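Local coordinates for protein probable glutathione reductase (Sinorhizobium meliloti, PDB 4DNA) that probably catalyses the NADPH-dependent reduction of glutathione disulfide to glutathione, as a homodimeric flavoenzyme with one FAD per subunit and a redox-active disulfide, at residues A[36-41]-A[94-99]; A[13-18]-A[312-317]. All coordinates share one frame; numbering follows the deposited sequence.

Contact 1 of 2, residues A[36-41]-A[94-99]; sequences EFRYGG and RLEGLY. With FAD (flavin-adenine dinucleotide), chain C.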
# COMPACT_ATOMS: atom_id res chain seq x y z
N GLU A 36 -9.56 -34.13 -8.80
CA GLU A 36 -8.80 -35.34 -8.49
C GLU A 36 -7.92 -35.25 -7.23
O GLU A 36 -7.09 -36.13 -6.96
CB GLU A 36 -7.91 -35.71 -9.69
CG GLU A 36 -6.71 -34.79 -9.91
CD GLU A 36 -5.70 -35.40 -10.88
OE1 GLU A 36 -5.84 -36.60 -11.23
OE2 GLU A 36 -4.77 -34.68 -11.30
N PHE A 37 -8.08 -34.18 -6.47
CA PHE A 37 -7.18 -33.92 -5.36
C PHE A 37 -7.90 -33.08 -4.31
O PHE A 37 -8.55 -33.65 -3.41
CB PHE A 37 -5.85 -33.30 -5.87
CG PHE A 37 -4.86 -32.98 -4.78
CD1 PHE A 37 -4.57 -33.89 -3.76
CD2 PHE A 37 -4.19 -31.75 -4.77
CE1 PHE A 37 -3.67 -33.59 -2.76
CE2 PHE A 37 -3.27 -31.44 -3.77
CZ PHE A 37 -3.01 -32.36 -2.76
N ARG A 38 -7.82 -31.76 -4.42
CA ARG A 38 -8.42 -30.84 -3.44
C ARG A 38 -9.03 -29.60 -4.09
O ARG A 38 -8.34 -28.87 -4.82
CB ARG A 38 -7.39 -30.43 -2.37
CG ARG A 38 -7.04 -31.50 -1.37
CD ARG A 38 -6.10 -30.98 -0.31
NE ARG A 38 -6.79 -30.33 0.80
CZ ARG A 38 -6.18 -29.81 1.87
NH1 ARG A 38 -4.86 -29.85 1.98
NH2 ARG A 38 -6.90 -29.25 2.83
N TYR A 39 -10.32 -29.37 -3.83
CA TYR A 39 -11.07 -28.23 -4.37
C TYR A 39 -10.49 -26.87 -3.93
O TYR A 39 -10.15 -26.68 -2.76
CB TYR A 39 -12.56 -28.34 -4.03
CG TYR A 39 -13.33 -29.24 -4.99
CD1 TYR A 39 -13.79 -28.75 -6.23
CD2 TYR A 39 -13.58 -30.57 -4.68
CE1 TYR A 39 -14.48 -29.57 -7.11
CE2 TYR A 39 -14.27 -31.40 -5.55
CZ TYR A 39 -14.72 -30.89 -6.76
OH TYR A 39 -15.39 -31.73 -7.63
N GLY A 40 -10.39 -25.94 -4.88
CA GLY A 40 -9.76 -24.64 -4.64
C GLY A 40 -8.51 -24.49 -5.50
O GLY A 40 -8.09 -23.37 -5.77
N GLY A 41 -7.92 -25.62 -5.90
CA GLY A 41 -6.84 -25.65 -6.87
C GLY A 41 -5.51 -25.15 -6.34
O GLY A 41 -5.37 -24.88 -5.15
N ARG A 94 -10.21 -24.76 5.59
CA ARG A 94 -11.36 -23.86 5.71
C ARG A 94 -11.75 -23.29 4.35
O ARG A 94 -12.93 -23.30 3.99
CB ARG A 94 -11.04 -22.73 6.69
CG ARG A 94 -12.22 -21.81 6.99
CD ARG A 94 -11.80 -20.61 7.83
NE ARG A 94 -11.13 -19.57 7.04
CZ ARG A 94 -11.75 -18.65 6.30
NH1 ARG A 94 -13.09 -18.62 6.23
NH2 ARG A 94 -11.04 -17.76 5.63
N LEU A 95 -10.76 -22.79 3.61
CA LEU A 95 -11.01 -22.28 2.27
C LEU A 95 -11.56 -23.36 1.36
O LEU A 95 -12.64 -23.18 0.78
CB LEU A 95 -9.76 -21.65 1.66
CG LEU A 95 -9.30 -20.28 2.20
CD1 LEU A 95 -8.12 -19.76 1.37
CD2 LEU A 95 -10.43 -19.26 2.26
N GLU A 96 -10.84 -24.48 1.25
CA GLU A 96 -11.31 -25.65 0.49
C GLU A 96 -12.79 -25.88 0.73
O GLU A 96 -13.55 -26.05 -0.23
CB GLU A 96 -10.53 -26.93 0.86
CG GLU A 96 -11.11 -28.21 0.26
CD GLU A 96 -10.28 -29.47 0.49
OE1 GLU A 96 -9.54 -29.58 1.50
OE2 GLU A 96 -10.38 -30.39 -0.36
N GLY A 97 -13.20 -25.84 2.00
CA GLY A 97 -14.57 -26.11 2.39
C GLY A 97 -15.54 -25.05 1.92
O GLY A 97 -16.68 -25.35 1.58
N LEU A 98 -15.09 -23.81 1.91
CA LEU A 98 -15.93 -22.71 1.46
C LEU A 98 -16.21 -22.79 -0.03
O LEU A 98 -17.31 -22.48 -0.46
CB LEU A 98 -15.29 -21.36 1.78
CG LEU A 98 -15.31 -20.88 3.22
CD1 LEU A 98 -14.44 -19.64 3.31
CD2 LEU A 98 -16.73 -20.59 3.69
N TYR A 99 -15.22 -23.22 -0.80
CA TYR A 99 -15.41 -23.40 -2.23
C TYR A 99 -16.38 -24.53 -2.52
O TYR A 99 -17.24 -24.40 -3.39
CB TYR A 99 -14.09 -23.67 -2.92
CG TYR A 99 -13.25 -22.44 -3.17
CD1 TYR A 99 -12.62 -21.78 -2.12
CD2 TYR A 99 -13.08 -21.95 -4.46
CE1 TYR A 99 -11.84 -20.66 -2.35
CE2 TYR A 99 -12.29 -20.82 -4.70
CZ TYR A 99 -11.67 -20.19 -3.64
OH TYR A 99 -10.90 -19.08 -3.85
PA FAD C . -5.51 -24.84 -10.92
O1A FAD C . -4.09 -25.25 -11.28
O2A FAD C . -5.81 -23.81 -9.86
O5B FAD C . -6.34 -26.16 -10.53
C5B FAD C . -6.92 -27.04 -11.50
C4B FAD C . -7.34 -28.28 -10.73
O4B FAD C . -7.65 -29.38 -11.59
C3B FAD C . -6.21 -28.74 -9.83
O3B FAD C . -6.68 -28.74 -8.48
C2B FAD C . -5.84 -30.11 -10.34
O2B FAD C . -5.45 -30.98 -9.28
C1B FAD C . -7.11 -30.58 -11.03
N9A FAD C . -6.89 -31.54 -12.14
C8A FAD C . -5.81 -31.57 -12.93
N7A FAD C . -5.89 -32.53 -13.88
C5A FAD C . -7.06 -33.14 -13.70
C6A FAD C . -7.76 -34.25 -14.37
N6A FAD C . -7.13 -34.85 -15.41
N1A FAD C . -8.98 -34.61 -13.90
C2A FAD C . -9.55 -33.97 -12.85
N3A FAD C . -8.96 -32.95 -12.19
C4A FAD C . -7.74 -32.49 -12.56
N1 FAD C . -1.09 -16.45 -9.13
C2 FAD C . -1.36 -15.18 -8.75
O2 FAD C . -2.20 -14.52 -9.40
N3 FAD C . -0.76 -14.61 -7.69
C4 FAD C . 0.16 -15.26 -6.94
O4 FAD C . 0.69 -14.69 -5.95
C4X FAD C . 0.52 -16.65 -7.30
N5 FAD C . 1.42 -17.37 -6.59
C5X FAD C . 1.71 -18.64 -6.96
C6 FAD C . 2.64 -19.38 -6.23
C7 FAD C . 2.96 -20.69 -6.60
C7M FAD C . 3.97 -21.45 -5.78
C8 FAD C . 2.28 -21.32 -7.78
C8M FAD C . 2.56 -22.74 -8.21
C9 FAD C . 1.35 -20.59 -8.50
C9A FAD C . 1.04 -19.28 -8.14
N10 FAD C . 0.10 -18.55 -8.89
C10 FAD C . -0.19 -17.22 -8.48
C1' FAD C . -0.56 -19.17 -10.05
C2' FAD C . -1.97 -19.65 -9.77
O2' FAD C . -1.96 -20.55 -8.66
C3' FAD C . -2.57 -20.32 -11.01
O3' FAD C . -2.36 -19.45 -12.13
C4' FAD C . -4.06 -20.62 -10.88
O4' FAD C . -4.26 -21.61 -9.87
C5' FAD C . -4.64 -21.11 -12.20
O5' FAD C . -5.70 -22.02 -11.91
P FAD C . -6.33 -23.04 -13.00
O1P FAD C . -7.79 -22.70 -13.21
O2P FAD C . -5.40 -23.16 -14.19
O3P FAD C . -6.32 -24.46 -12.26
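Arg38 and Glu96 carry the polar part of this contact, a salt bridge in which the guanidinium grips one carboxylate oxygen side-on. Arg38 NE donates to Glu96 OE1 at 2.9 Å, and Arg38 NH2 reaches the same Glu96 OE1 at 3.0 Å. Neither bond is straight, as expected where two donors share one acceptor. That oxygen lies in the guanidinium plane, while the two flat groups are turned 50° apart; NE comes from above the carboxylate plane and NH2 nearly along the C-O bond. A bend at chi3 (86°) turns the guanidinium so that its NE/NH2 edge meets the end of the extended Glu96 chain, the two side chains crossing at about a right angle. NH1 is held by a second acid, Glu89, earlier on helix 81-106. Were Arg38 an alanine, Glu96 and Glu89 would probably both lose their shared positive partner, and the end of Glu96 would be freer to turn.

Van der Waals contacts complete the interface. Arg38 CB lies 3.6 Å from Glu96 OE2, and Glu96 CG packs 3.5 Å from Tyr39 O. Gly40 CA sits over one face of the Tyr99 ring, 4.3 Å from Tyr99 CD2. The Tyr39 ring heads elsewhere, its OH bonding Leu111 O.

Toward the cofactor, Glu36 lays CG over the adenine, 3.7 Å from FAD C4A, and its OE1 is paired with Arg114. The type II turn Arg38-Gly41, in the loop after strand 31-35, packs on helix 81-106; that strand is the second of the Rossmann-type FAD domain, where the adenosine half of the dinucleotide is bound.

Contact 2 of 2, residues A[13-18]-A[312-317]; sequences GGSGGV and QLTPVA. With FAD (flavin-adenine dinucleotide), chain C.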
# COMPACT_ATOMS: atom_id res chain seq x y z
N GLY A 13 -10.91 -28.56 -10.45
CA GLY A 13 -11.56 -27.78 -9.41
C GLY A 13 -10.71 -26.66 -8.85
O GLY A 13 -10.77 -26.36 -7.66
N GLY A 14 -9.90 -26.06 -9.70
CA GLY A 14 -9.11 -24.92 -9.30
C GLY A 14 -9.87 -23.64 -9.57
O GLY A 14 -11.09 -23.66 -9.75
N SER A 15 -9.14 -22.53 -9.61
CA SER A 15 -9.71 -21.20 -9.74
C SER A 15 -10.63 -21.08 -10.97
O SER A 15 -11.82 -20.72 -10.85
CB SER A 15 -8.59 -20.16 -9.77
OG SER A 15 -7.75 -20.24 -8.62
N GLY A 16 -10.10 -21.41 -12.14
CA GLY A 16 -10.89 -21.37 -13.37
C GLY A 16 -12.16 -22.21 -13.35
O GLY A 16 -13.24 -21.74 -13.71
N GLY A 17 -12.02 -23.47 -12.93
CA GLY A 17 -13.10 -24.42 -12.96
C GLY A 17 -14.21 -24.09 -11.99
O GLY A 17 -15.39 -24.19 -12.34
N VAL A 18 -13.83 -23.69 -10.78
CA VAL A 18 -14.79 -23.41 -9.74
C VAL A 18 -15.64 -22.20 -10.12
O VAL A 18 -16.87 -22.24 -10.02
CB VAL A 18 -14.12 -23.20 -8.37
CG1 VAL A 18 -15.08 -22.54 -7.38
CG2 VAL A 18 -13.62 -24.53 -7.83
N GLN A 312 -0.01 -17.09 -16.63
CA GLN A 312 -0.34 -18.07 -15.60
C GLN A 312 -0.55 -17.45 -14.23
O GLN A 312 0.29 -17.56 -13.33
CB GLN A 312 0.69 -19.20 -15.54
CG GLN A 312 0.52 -20.19 -16.68
CD GLN A 312 1.62 -21.23 -16.73
OE1 GLN A 312 2.33 -21.46 -15.74
NE2 GLN A 312 1.77 -21.87 -17.88
N LEU A 313 -1.69 -16.78 -14.10
CA LEU A 313 -2.07 -16.15 -12.86
C LEU A 313 -3.55 -16.43 -12.54
O LEU A 313 -4.36 -16.64 -13.45
CB LEU A 313 -1.78 -14.65 -12.92
CG LEU A 313 -0.33 -14.21 -13.17
CD1 LEU A 313 -0.33 -12.76 -13.62
CD2 LEU A 313 0.57 -14.40 -11.95
N THR A 314 -3.87 -16.44 -11.25
CA THR A 314 -5.20 -16.76 -10.75
C THR A 314 -6.32 -15.87 -11.31
O THR A 314 -7.31 -16.39 -11.82
CB THR A 314 -5.22 -16.82 -9.20
OG1 THR A 314 -4.36 -17.88 -8.76
CG2 THR A 314 -6.62 -17.07 -8.65
N PRO A 315 -6.16 -14.52 -11.25
CA PRO A 315 -7.20 -13.64 -11.80
C PRO A 315 -7.44 -13.85 -13.29
O PRO A 315 -8.58 -13.69 -13.75
CB PRO A 315 -6.65 -12.23 -11.54
CG PRO A 315 -5.75 -12.40 -10.38
CD PRO A 315 -5.08 -13.72 -10.63
N VAL A 316 -6.39 -14.20 -14.03
CA VAL A 316 -6.48 -14.47 -15.46
C VAL A 316 -7.42 -15.65 -15.67
O VAL A 316 -8.36 -15.58 -16.46
CB VAL A 316 -5.09 -14.72 -16.10
CG1 VAL A 316 -5.17 -14.73 -17.62
CG2 VAL A 316 -4.12 -13.65 -15.65
N ALA A 317 -7.19 -16.71 -14.91
CA ALA A 317 -8.09 -17.86 -14.91
C ALA A 317 -9.51 -17.43 -14.63
O ALA A 317 -10.43 -17.84 -15.33
CB ALA A 317 -7.64 -18.88 -13.89
PA FAD C . -5.51 -24.84 -10.92
O1A FAD C . -4.09 -25.25 -11.28
O2A FAD C . -5.81 -23.81 -9.86
O5B FAD C . -6.34 -26.16 -10.53
C5B FAD C . -6.92 -27.04 -11.50
C4B FAD C . -7.34 -28.28 -10.73
O4B FAD C . -7.65 -29.38 -11.59
C3B FAD C . -6.21 -28.74 -9.83
O3B FAD C . -6.68 -28.74 -8.48
C2B FAD C . -5.84 -30.11 -10.34
O2B FAD C . -5.45 -30.98 -9.28
C1B FAD C . -7.11 -30.58 -11.03
N9A FAD C . -6.89 -31.54 -12.14
C8A FAD C . -5.81 -31.57 -12.93
N7A FAD C . -5.89 -32.53 -13.88
C5A FAD C . -7.06 -33.14 -13.70
C6A FAD C . -7.76 -34.25 -14.37
N6A FAD C . -7.13 -34.85 -15.41
N1A FAD C . -8.98 -34.61 -13.90
C2A FAD C . -9.55 -33.97 -12.85
N3A FAD C . -8.96 -32.95 -12.19
C4A FAD C . -7.74 -32.49 -12.56
N1 FAD C . -1.09 -16.45 -9.13
C2 FAD C . -1.36 -15.18 -8.75
O2 FAD C . -2.20 -14.52 -9.40
N3 FAD C . -0.76 -14.61 -7.69
C4 FAD C . 0.16 -15.26 -6.94
O4 FAD C . 0.69 -14.69 -5.95
C4X FAD C . 0.52 -16.65 -7.30
N5 FAD C . 1.42 -17.37 -6.59
C5X FAD C . 1.71 -18.64 -6.96
C6 FAD C . 2.64 -19.38 -6.23
C7 FAD C . 2.96 -20.69 -6.60
C7M FAD C . 3.97 -21.45 -5.78
C8 FAD C . 2.28 -21.32 -7.78
C8M FAD C . 2.56 -22.74 -8.21
C9 FAD C . 1.35 -20.59 -8.50
C9A FAD C . 1.04 -19.28 -8.14
N10 FAD C . 0.10 -18.55 -8.89
C10 FAD C . -0.19 -17.22 -8.48
C1' FAD C . -0.56 -19.17 -10.05
C2' FAD C . -1.97 -19.65 -9.77
O2' FAD C . -1.96 -20.55 -8.66
C3' FAD C . -2.57 -20.32 -11.01
O3' FAD C . -2.36 -19.45 -12.13
C4' FAD C . -4.06 -20.62 -10.88
O4' FAD C . -4.26 -21.61 -9.87
C5' FAD C . -4.64 -21.11 -12.20
O5' FAD C . -5.70 -22.02 -11.91
P FAD C . -6.33 -23.04 -13.00
O1P FAD C . -7.79 -22.70 -13.21
O2P FAD C . -5.40 -23.16 -14.19
O3P FAD C . -6.32 -24.46 -12.26
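Ser15 and Thr314, each in the first turn of a helix, meet beside the pyrophosphate and ribityl chain of FAD. From Thr314 CB, which lies 3.8 Å from FAD O2, the side chain divides. The methyl CG2, anti to the backbone N, turns to the other helix and touches Ser15 OG at 3.4 Å and Ser15 CB at 3.8 Å. The hydroxyl branch, OG1, faces the cofactor instead, close to the ribityl carbons C2' and C4'. One turn further on, Ala317 CB packs 3.9 Å from Gly16 N, and it is equally near FAD O1P.

The backbone does the polar work. Gly16 N gives FAD O1P a 2.9 Å hydrogen bond, and Thr314 N donates to the flavin carbonyl FAD O2 at 3.1 Å, with a weak second bond to FAD N1. Gly14 and Gly16 lie against the cofactor, Gly14 CA 3.3 Å from FAD O5B. Cys43 of the redox-active disulfide touches both Ser15 and Thr314, and His439 of the second subunit packs on Thr314 and Pro315.

The two helices therefore touch through small, largely apolar groups while their N-terminal ends face FAD, an arrangement that would be expected to stabilise the negative charge of the pyrophosphate and probably also charge on the N1-C2=O edge of a reduced flavin.

Contact 1 is nested inside the long loop that contact 2 closes, and the centres of the two lie about 13 Å apart. They meet at the glycines: Gly40 N probably donates a hydrogen bond to Gly13 O over 2.8 Å, tying the 36-41 turn to the glycine-rich loop of the GxGxxG-type motif. Beside it, Tyr99 CD2 packs 3.6 Å from Val18 CG1, which brings helix 81-106 against helix 15-25. FAD runs past both. Contact 1 borders its adenosine end, whereas contact 2 follows the pyrophosphate and ribityl chain to the flavin. Helix 41-46, bearing Cys43, lies against both contacts and connects them to the redox-active disulfide.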